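Local coordinates for 23S rRNA (guanine(2535)-N(1))-methyltransferase (Streptomyces viridochromogenes, PDB 1O9G), which methylates N1 of guanine-2535 in 23S ribosomal RNA with S-adenosyl-L-methionine as methyl donor, and so confers resistance to the orthosomycin antibiotic avilamycin, at residues Y4-E9 / A36-Q41; E9-S14 / F31-A36. The protein carries 3 engineered substitutions. All coordinates share one frame; numbering follows the deposited sequence.

How the interactions relate
Both interactions lay the N-terminal arm of the chain along helix 33-45. Their centres are about 9 Å apart. The arm runs on from residues 4-9 to residues 9-14, while its partners run the other way, from 36-41 back to 31-36. Interaction 2 is therefore nested inside the loop closed by interaction 1. Glu9 and Ala36 belong to both. The two are also joined directly: Arg34, the main side chain of interaction 2, probably donates a hydrogen bond from NH2 to the Ala7 carbonyl O, and it lies against the Tyr4 ring of interaction 1. Together they fasten the arm to the helix that precedes the first strand, 53-57, of the Rossmann-like methyltransferase sheet.

Interaction 1. Residues Y4-E9 / A36-Q41; sequences YRHAVE and ATEIFQ
Residues 4-9 form an irregular loop beside helix 33-45, and the backbones come nearest at Ala7 and Glu38, whose CA atoms are 5.5 Å apart. Glu38 carries the contact. Its CG is anti to the backbone N, and the chain then bends at chi2 (71°). The carboxylate meets three successive amides of the loop. Arg5 N donates to Glu38 OE2 at 2.8 Å, from the syn side but 29° out of the carboxylate plane. Glu38 OE1 takes two bonds. His6 N reaches its syn lone pair at 3.0 Å. Ala7 N comes nearly along the C-O axis at 2.9 Å, in an almost straight bond (171°). Ala7 is the centre of an inverse gamma turn. Its CB packs on Thr37 CG2 at 3.9 Å. Tyr4 offers its ring edge to the Glu38 chain, with CD1 3.8 Å from Glu38 CG. The ring plane stands almost perpendicular to the carboxylate.

One turn further on, Gln41 slides past His6 in the opposite direction. Gln41 CB lies over one face of the imidazole, offset toward the rim, in a CH-pi contact 3.9 Å from the ring centroid. The Gln41 amide is held by its NE2, which donates to Thr37 OG1 at 2.9 Å and to a water. That water in turn donates to the His6 carbonyl and so bridges helix and loop. Thr37 OG1 also bonds His73.

Tyr4 and Glu38 also touch Ile232 and Leu230, so loop and helix both meet outer strand 228-232. Glu38 OE2 has a further partner in Arg42, one turn along the helix, as a salt bridge. A buried carboxylate is thus satisfied by three peptide N-H groups and one arginine. This setting would favour its ionised form and would hold the loop by its backbone.

Interaction 2. Residues E9-S14 / F31-A36; sequences ERMDSS and FPVRLA. Engineered in segment 9-14: Met11 (natural residue Ile).
Arg34 and Met11 make the close approach here, where the loop 9-14 passes the first turn of helix 33-45, just after its N-cap, Pro32. Met11 is an engineered residue (Ile in the natural protein), modelled as selenomethionine and poorly ordered. A bend at chi3 (52°) brings its CE to Arg34 CG, 3.5 Å away; CE also touches Arg34 CB. Ser13 packs on Val33, with Ser13 CB 3.7 Å from Val33 CG1. Ser13 OG stands between the backbone N and the carbonyl carbon (chi1 81°), which places it 3.8 Å from Val33 CB. This end is the closer-packed one, made of van der Waals contacts.

The other end is looser. Arg34 is extended from CG to NE, which carries its guanidinium to the backbone of Glu9 and Arg10. Arg10 N sits 3.7 Å above one face of the guanidinium, offset toward the rim. Arg10 CB is 3.9 Å from Arg34 NH1. The Arg10 side chain crosses Arg34 at about a right angle, and it is exposed and poorly ordered. Arg10 NE and Arg34 NH1, both of charged groups, lie 4.7 Å apart. Arg34 finds its polar partner in the Ala7 carbonyl, and Tyr4 adds a cation-pi contact.

Val33 also packs on Tyr64 and Leu72 of helix 64-72. Leu35, pointing away from the loop, touches Leu230 and Ile232 of strand 228-232.

Interaction 1. Residues Y4-E9 / A36-Q41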
# COMPACT_ATOMS: atom_id res chain seq x y z
N TYR A 4 -17.50 -4.10 6.95
CA TYR A 4 -16.53 -4.98 6.32
C TYR A 4 -17.24 -6.06 5.51
O TYR A 4 -18.00 -6.85 6.06
CB TYR A 4 -15.61 -5.62 7.35
CG TYR A 4 -14.69 -4.65 8.04
CD1 TYR A 4 -13.53 -4.21 7.42
CD2 TYR A 4 -14.97 -4.17 9.32
CE1 TYR A 4 -12.68 -3.32 8.04
CE2 TYR A 4 -14.12 -3.28 9.95
CZ TYR A 4 -12.97 -2.86 9.30
OH TYR A 4 -12.11 -1.98 9.92
N ARG A 5 -17.01 -6.05 4.20
CA ARG A 5 -17.57 -7.01 3.26
C ARG A 5 -16.68 -8.24 3.09
O ARG A 5 -17.16 -9.34 2.83
CB ARG A 5 -17.77 -6.32 1.91
CG ARG A 5 -18.73 -6.99 0.98
CD ARG A 5 -18.89 -6.30 -0.35
NE ARG A 5 -19.45 -4.96 -0.18
CZ ARG A 5 -19.01 -3.86 -0.79
NH1 ARG A 5 -18.01 -3.90 -1.66
NH2 ARG A 5 -19.60 -2.70 -0.56
N HIS A 6 -15.37 -8.05 3.25
CA HIS A 6 -14.37 -9.07 2.94
C HIS A 6 -13.62 -9.50 4.18
O HIS A 6 -13.45 -10.69 4.42
CB HIS A 6 -13.38 -8.53 1.91
CG HIS A 6 -14.00 -8.29 0.58
ND1 HIS A 6 -14.51 -7.07 0.21
CD2 HIS A 6 -14.22 -9.13 -0.46
CE1 HIS A 6 -15.03 -7.16 -1.00
NE2 HIS A 6 -14.87 -8.40 -1.43
N ALA A 7 -13.16 -8.51 4.93
CA ALA A 7 -12.53 -8.72 6.22
C ALA A 7 -13.63 -8.78 7.28
O ALA A 7 -13.69 -7.93 8.17
CB ALA A 7 -11.52 -7.58 6.50
N VAL A 8 -14.48 -9.81 7.19
CA VAL A 8 -15.72 -9.91 7.96
C VAL A 8 -15.46 -10.31 9.42
O VAL A 8 -16.11 -9.80 10.33
CB VAL A 8 -16.70 -10.94 7.32
CG1 VAL A 8 -17.93 -11.17 8.19
CG2 VAL A 8 -17.09 -10.48 5.92
N GLU A 9 -14.53 -11.24 9.62
CA GLU A 9 -14.12 -11.61 10.97
C GLU A 9 -12.76 -10.99 11.27
O GLU A 9 -11.85 -11.05 10.43
CB GLU A 9 -14.07 -13.14 11.11
CG GLU A 9 -15.46 -13.77 11.18
CD GLU A 9 -15.64 -14.91 10.19
OE1 GLU A 9 -14.95 -15.94 10.33
OE2 GLU A 9 -16.47 -14.78 9.27
N ALA A 36 -6.74 -2.21 5.41
CA ALA A 36 -5.92 -2.40 4.19
C ALA A 36 -6.44 -3.55 3.34
O ALA A 36 -6.62 -3.41 2.12
CB ALA A 36 -4.47 -2.63 4.55
N THR A 37 -6.70 -4.67 3.98
CA THR A 37 -7.14 -5.85 3.24
C THR A 37 -8.58 -5.67 2.72
O THR A 37 -8.89 -6.12 1.64
CB THR A 37 -6.94 -7.12 4.06
OG1 THR A 37 -7.27 -8.24 3.24
CG2 THR A 37 -7.84 -7.20 5.23
N GLU A 38 -9.42 -4.94 3.45
CA GLU A 38 -10.77 -4.63 3.00
C GLU A 38 -10.74 -3.80 1.72
O GLU A 38 -11.42 -4.11 0.76
CB GLU A 38 -11.56 -3.90 4.10
CG GLU A 38 -12.98 -3.49 3.71
CD GLU A 38 -13.96 -4.64 3.58
OE1 GLU A 38 -13.70 -5.74 4.09
OE2 GLU A 38 -15.04 -4.43 2.98
N ILE A 39 -9.95 -2.75 1.70
CA ILE A 39 -9.89 -1.86 0.55
C ILE A 39 -9.32 -2.65 -0.64
O ILE A 39 -9.85 -2.56 -1.74
CB ILE A 39 -9.04 -0.59 0.84
CG1 ILE A 39 -9.67 0.27 1.93
CG2 ILE A 39 -8.87 0.19 -0.44
CD1 ILE A 39 -8.77 1.36 2.48
N PHE A 40 -8.24 -3.39 -0.42
CA PHE A 40 -7.59 -4.13 -1.50
C PHE A 40 -8.56 -5.14 -2.12
O PHE A 40 -8.66 -5.27 -3.34
CB PHE A 40 -6.30 -4.81 -1.02
CG PHE A 40 -5.59 -5.58 -2.08
CD1 PHE A 40 -4.99 -4.93 -3.13
CD2 PHE A 40 -5.55 -6.97 -2.04
CE1 PHE A 40 -4.35 -5.63 -4.10
CE2 PHE A 40 -4.90 -7.68 -3.01
CZ PHE A 40 -4.30 -7.01 -4.04
N GLN A 41 -9.28 -5.87 -1.27
CA GLN A 41 -10.24 -6.86 -1.76
C GLN A 41 -11.41 -6.21 -2.50
O GLN A 41 -11.88 -6.75 -3.49
CB GLN A 41 -10.69 -7.78 -0.63
CG GLN A 41 -9.57 -8.67 -0.12
CD GLN A 41 -10.04 -9.67 0.89
OE1 GLN A 41 -10.85 -10.53 0.56
NE2 GLN A 41 -9.59 -9.53 2.13
O HOH W 1 -10.63 -11.66 3.39

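Interaction 2. Residues E9-S14 / F31-A36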
# COMPACT_ATOMS: atom_id res chain seq x y z
N GLU A 9 -14.53 -11.24 9.62
CA GLU A 9 -14.12 -11.61 10.97
C GLU A 9 -12.76 -10.99 11.27
O GLU A 9 -11.85 -11.05 10.43
CB GLU A 9 -14.07 -13.14 11.11
CG GLU A 9 -15.46 -13.77 11.18
CD GLU A 9 -15.64 -14.91 10.19
OE1 GLU A 9 -14.95 -15.94 10.33
OE2 GLU A 9 -16.47 -14.78 9.27
N ARG A 10 -12.63 -10.39 12.44
CA ARG A 10 -11.39 -9.74 12.86
C ARG A 10 -10.29 -10.78 13.00
O ARG A 10 -10.38 -11.69 13.82
CB ARG A 10 -11.58 -8.97 14.17
CG ARG A 10 -10.38 -8.11 14.57
CD ARG A 10 -10.74 -6.81 15.28
NE ARG A 10 -11.55 -7.02 16.48
CZ ARG A 10 -11.69 -6.15 17.48
NH1 ARG A 10 -11.07 -4.97 17.45
NH2 ARG A 10 -12.46 -6.45 18.52
N MSE A 11 -9.25 -10.62 12.19
CA MSE A 11 -8.20 -11.63 12.03
C MSE A 11 -7.13 -11.52 13.11
O MSE A 11 -7.11 -10.57 13.91
CB MSE A 11 -7.53 -11.47 10.66
CG MSE A 11 -6.68 -10.20 10.51
SE MSE A 11 -7.12 -9.06 8.97
CE MSE A 11 -9.02 -8.85 9.25
N ASP A 12 -6.23 -12.50 13.12
CA ASP A 12 -4.98 -12.41 13.86
C ASP A 12 -3.94 -11.79 12.94
O ASP A 12 -3.22 -12.50 12.22
CB ASP A 12 -4.54 -13.80 14.33
CG ASP A 12 -3.12 -13.82 14.86
OD1 ASP A 12 -2.42 -14.84 14.66
OD2 ASP A 12 -2.61 -12.85 15.48
N SER A 13 -3.86 -10.46 12.95
CA SER A 13 -2.91 -9.74 12.10
C SER A 13 -1.66 -9.30 12.87
O SER A 13 -0.97 -8.37 12.46
CB SER A 13 -3.59 -8.52 11.46
OG SER A 13 -3.62 -7.42 12.35
N SER A 14 -1.38 -9.99 13.97
CA SER A 14 -0.36 -9.56 14.91
C SER A 14 1.05 -9.65 14.27
O SER A 14 1.90 -8.82 14.54
CB SER A 14 -0.48 -10.32 16.25
OG SER A 14 -0.15 -11.69 16.16
N PHE A 31 -0.89 1.79 9.03
CA PHE A 31 -2.25 1.73 8.51
C PHE A 31 -2.88 0.47 9.11
O PHE A 31 -2.22 -0.54 9.20
CB PHE A 31 -2.21 1.63 6.99
CG PHE A 31 -3.52 1.94 6.35
CD1 PHE A 31 -3.86 3.23 6.03
CD2 PHE A 31 -4.42 0.92 6.09
CE1 PHE A 31 -5.11 3.53 5.50
CE2 PHE A 31 -5.65 1.20 5.51
CZ PHE A 31 -5.98 2.49 5.20
N PRO A 32 -4.16 0.48 9.50
CA PRO A 32 -4.76 -0.74 10.06
C PRO A 32 -4.81 -1.87 9.04
O PRO A 32 -5.30 -1.67 7.95
CB PRO A 32 -6.18 -0.32 10.44
CG PRO A 32 -6.22 1.11 10.32
CD PRO A 32 -5.10 1.61 9.48
N VAL A 33 -4.29 -3.04 9.41
CA VAL A 33 -4.25 -4.18 8.51
C VAL A 33 -5.65 -4.55 8.02
O VAL A 33 -5.85 -4.82 6.85
CB VAL A 33 -3.58 -5.38 9.18
CG1 VAL A 33 -3.65 -6.60 8.30
CG2 VAL A 33 -2.10 -5.03 9.51
N ARG A 34 -6.62 -4.57 8.92
CA ARG A 34 -7.95 -4.99 8.51
C ARG A 34 -8.53 -4.08 7.43
O ARG A 34 -9.16 -4.55 6.48
CB ARG A 34 -8.88 -5.04 9.72
CG ARG A 34 -10.24 -5.60 9.41
CD ARG A 34 -11.14 -5.68 10.59
NE ARG A 34 -12.28 -6.55 10.32
CZ ARG A 34 -13.31 -6.69 11.14
NH1 ARG A 34 -13.36 -6.03 12.29
NH2 ARG A 34 -14.31 -7.51 10.82
N LEU A 35 -8.34 -2.79 7.57
CA LEU A 35 -8.83 -1.84 6.60
C LEU A 35 -8.04 -1.98 5.30
O LEU A 35 -8.59 -1.85 4.20
CB LEU A 35 -8.77 -0.41 7.14
CG LEU A 35 -9.30 0.67 6.24
CD1 LEU A 35 -10.74 0.37 5.80
CD2 LEU A 35 -9.25 2.02 6.93
N ALA A 36 -6.74 -2.21 5.41
CA ALA A 36 -5.92 -2.40 4.19
C ALA A 36 -6.44 -3.55 3.34
O ALA A 36 -6.62 -3.41 2.12
CB ALA A 36 -4.47 -2.63 4.55